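Local coordinates for CurJ (Moorea producens 3L, PDB 5TZ6), which catalyses vinylogous dehydration in curacin biosynthesis as the dehydratase domain of a polyketide synthase module, at the interface of chains A and B. Sequence-based numbering; all coordinates share one arbitrary frame. Chains: chain A/B, CurJ.

The interface of chains A and B. Residues chain A 16, 21, 23, 25, 93; chain B 16, 18, 20-21, 25.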
ATOM      1  N   PHE A  16      -3.207   1.732  -2.280  1.00 68.90           N
ATOM      2  CA  PHE A  16      -3.736   0.610  -1.521  1.00 66.54           C
ATOM      3  C   PHE A  16      -5.207   0.826  -1.213  1.00 66.70           C
ATOM      4  O   PHE A  16      -5.600   1.899  -0.742  1.00 56.09           O
ATOM      5  CB  PHE A  16      -2.981   0.391  -0.209  1.00 62.54           C
ATOM      6  CG  PHE A  16      -3.493  -0.780   0.569  1.00 66.44           C
ATOM      7  CD1 PHE A  16      -3.158  -2.070   0.202  1.00 71.19           C
ATOM      8  CD2 PHE A  16      -4.356  -0.593   1.635  1.00 69.07           C
ATOM      9  CE1 PHE A  16      -3.647  -3.159   0.903  1.00 77.14           C
ATOM     10  CE2 PHE A  16      -4.850  -1.673   2.340  1.00 71.16           C
ATOM     11  CZ  PHE A  16      -4.496  -2.959   1.973  1.00 74.66           C
ATOM     12  N   SER A  21     -11.531  -1.873   4.242  1.00 86.00           N
ATOM     13  CA  SER A  21     -11.177  -0.498   4.560  1.00 76.24           C
ATOM     14  C   SER A  21     -12.088   0.443   3.793  1.00 79.19           C
ATOM     15  O   SER A  21     -12.273   0.278   2.584  1.00 83.23           O
ATOM     16  CB  SER A  21      -9.712  -0.210   4.219  1.00 68.75           C
ATOM     17  OG  SER A  21      -9.363   1.119   4.561  1.00 74.17           O
ATOM     18  N   GLU A  23     -11.446   3.718   3.554  1.00 80.26           N
ATOM     19  CA  GLU A  23     -10.599   4.716   2.913  1.00 73.95           C
ATOM     20  C   GLU A  23      -9.761   4.100   1.793  1.00 73.56           C
ATOM     21  O   GLU A  23      -9.470   2.902   1.782  1.00 77.95           O
ATOM     22  CB  GLU A  23      -9.681   5.398   3.930  1.00 70.39           C
ATOM     23  CG  GLU A  23     -10.399   6.259   4.951  1.00 78.01           C
ATOM     24  CD  GLU A  23     -10.739   5.504   6.218  1.00 94.04           C
ATOM     25  OE1 GLU A  23     -10.387   4.309   6.314  1.00 94.09           O
ATOM     26  OE2 GLU A  23     -11.364   6.105   7.116  1.00109.09           O
ATOM     27  N   PHE A  25      -5.972   4.701  -0.021  1.00 64.92           N
ATOM     28  CA  PHE A  25      -4.693   5.277   0.363  1.00 61.74           C
ATOM     29  C   PHE A  25      -3.765   5.382  -0.837  1.00 62.57           C
ATOM     30  O   PHE A  25      -3.721   4.485  -1.682  1.00 67.93           O
ATOM     31  CB  PHE A  25      -4.023   4.443   1.456  1.00 61.31           C
ATOM     32  CG  PHE A  25      -4.806   4.382   2.737  1.00 68.46           C
ATOM     33  CD1 PHE A  25      -5.728   3.368   2.955  1.00 69.12           C
ATOM     34  CD2 PHE A  25      -4.617   5.333   3.725  1.00 69.36           C
ATOM     35  CE1 PHE A  25      -6.451   3.310   4.136  1.00 70.56           C
ATOM     36  CE2 PHE A  25      -5.338   5.283   4.908  1.00 68.67           C
ATOM     37  CZ  PHE A  25      -6.256   4.270   5.113  1.00 68.30           C
ATOM     38  N   GLN A  93       1.123  10.319   2.659  1.00 52.52           N
ATOM     39  CA  GLN A  93      -0.047   9.551   2.269  1.00 50.54           C
ATOM     40  C   GLN A  93      -1.202  10.492   1.967  1.00 56.02           C
ATOM     41  O   GLN A  93      -1.371  11.524   2.631  1.00 47.78           O
ATOM     42  CB  GLN A  93      -0.470   8.567   3.352  1.00 45.12           C
ATOM     43  CG  GLN A  93       0.518   7.461   3.637  1.00 46.08           C
ATOM     44  CD  GLN A  93       0.043   6.576   4.771  1.00 56.54           C
ATOM     45  OE1 GLN A  93      -0.741   7.009   5.616  1.00 60.60           O
ATOM     46  NE2 GLN A  93       0.492   5.326   4.782  1.00 60.02           N
TER
ATOM     47  N   PHE B  16       1.247  -2.359   4.241  1.00 70.59           N
ATOM     48  CA  PHE B  16       0.693  -1.022   4.365  1.00 67.80           C
ATOM     49  C   PHE B  16       0.135  -0.789   5.760  1.00 67.30           C
ATOM     50  O   PHE B  16      -0.608  -1.623   6.286  1.00 66.27           O
ATOM     51  CB  PHE B  16      -0.409  -0.772   3.336  1.00 65.08           C
ATOM     52  CG  PHE B  16      -0.990   0.600   3.429  1.00 63.68           C
ATOM     53  CD1 PHE B  16      -0.298   1.690   2.930  1.00 64.17           C
ATOM     54  CD2 PHE B  16      -2.207   0.808   4.050  1.00 61.17           C
ATOM     55  CE1 PHE B  16      -0.818   2.960   3.028  1.00 62.39           C
ATOM     56  CE2 PHE B  16      -2.733   2.080   4.152  1.00 63.41           C
ATOM     57  CZ  PHE B  16      -2.035   3.158   3.641  1.00 58.16           C
ATOM     58  N   SER B  18      -1.042   2.960   8.318  1.00 67.50           N
ATOM     59  CA  SER B  18      -1.250   4.401   8.294  1.00 64.20           C
ATOM     60  C   SER B  18      -1.731   4.896   9.650  1.00 68.63           C
ATOM     61  O   SER B  18      -2.557   4.229  10.290  1.00 67.24           O
ATOM     62  CB  SER B  18      -2.265   4.795   7.215  1.00 59.55           C
ATOM     63  OG  SER B  18      -2.568   6.180   7.276  1.00 60.55           O
ATOM     64  N   LEU B  20      -3.907   6.800  10.087  1.00 74.87           N
ATOM     65  CA  LEU B  20      -5.347   6.940   9.919  1.00 79.52           C
ATOM     66  C   LEU B  20      -6.031   5.605   9.649  1.00 86.70           C
ATOM     67  O   LEU B  20      -7.184   5.581   9.205  1.00 88.87           O
ATOM     68  CB  LEU B  20      -5.656   7.937   8.803  1.00 72.20           C
ATOM     69  CG  LEU B  20      -5.638   9.398   9.255  1.00 77.75           C
ATOM     70  CD1 LEU B  20      -4.359   9.722  10.010  1.00 82.12           C
ATOM     71  CD2 LEU B  20      -5.804  10.329   8.070  1.00 77.98           C
ATOM     72  N   SER B  21      -5.341   4.497   9.909  1.00 82.97           N
ATOM     73  CA  SER B  21      -5.903   3.161   9.771  1.00 79.47           C
ATOM     74  C   SER B  21      -5.460   2.344  10.973  1.00 81.08           C
ATOM     75  O   SER B  21      -4.262   2.271  11.263  1.00 79.58           O
ATOM     76  CB  SER B  21      -5.445   2.496   8.467  1.00 75.30           C
ATOM     77  OG  SER B  21      -6.025   1.215   8.313  1.00 77.44           O
ATOM     78  N   PHE B  25      -2.044  -4.064   6.950  1.00 65.42           N
ATOM     79  CA  PHE B  25      -2.391  -4.811   5.753  1.00 68.66           C
ATOM     80  C   PHE B  25      -1.137  -5.403   5.137  1.00 71.39           C
ATOM     81  O   PHE B  25      -0.096  -4.748   5.078  1.00 76.03           O
ATOM     82  CB  PHE B  25      -3.093  -3.924   4.726  1.00 65.58           C
ATOM     83  CG  PHE B  25      -4.409  -3.384   5.192  1.00 68.99           C
ATOM     84  CD1 PHE B  25      -4.477  -2.183   5.874  1.00 69.51           C
ATOM     85  CD2 PHE B  25      -5.580  -4.074   4.942  1.00 74.26           C
ATOM     86  CE1 PHE B  25      -5.689  -1.682   6.299  1.00 77.31           C
ATOM     87  CE2 PHE B  25      -6.796  -3.580   5.365  1.00 83.65           C
ATOM     88  CZ  PHE B  25      -6.852  -2.382   6.045  1.00 80.12           C
TER
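A:Phe16 and B:Phe16 each swing CG anti to the backbone N (chi1 -179° in both), whereas A:Phe25 and B:Phe25 place CG anti to the carbonyl carbon, and these two settings bring the four rings together in a two-fold exchange. They illustrate how a symmetric pair of chains, probably the dimer usual for such dehydratase domains, can use one aromatic pair twice. Each Phe16 side chain crosses the partner's Phe25 at about a right angle, its CE2 lying over one face of that ring, toward the rim; for A:Phe16 CE2 and B:Phe25 CG the separation is 3.4 Å. The two Phe16 side chains also pass each other at a slant, with A:Phe16 CD2 3.5 Å from B:Phe16 CD2, and the CB of each stands above the other ring, displaced toward its rim. At the far rim of A:Phe25, CZ touches B:Ser21 CB at 3.9 Å, while A:Ser21 OG sits at the edge of the same ring in its plane. A polar contact borders the aromatic cluster. B:Ser18 OG donates to the side-chain amide oxygen A:Gln93 OE1 at 2.6 Å, in a bond bent at the carbonyl with the donor a little out of its plane. The same hydroxyl oxygen accepts B:Leu20 N at 3.2 Å, which ties it to its own chain. A:Gln93, extended beyond CG, also points its amide at the tip of B:Phe16, the amide and ring planes 28° apart. An alanine in place of B:Phe16 would probably open a gap over the face of A:Phe25 and leave the A:Phe16 ring and the A:Gln93 amide without the ring they meet. Phe16 lies on the short N-terminal strand (14-16 in chain A, 14-18 in B) and Phe25 on strand 24-30, joined by the segment carrying Ser21; A:Gln93 comes from strand 90-99, and all belong to the double-hotdog dehydratase domain of each chain.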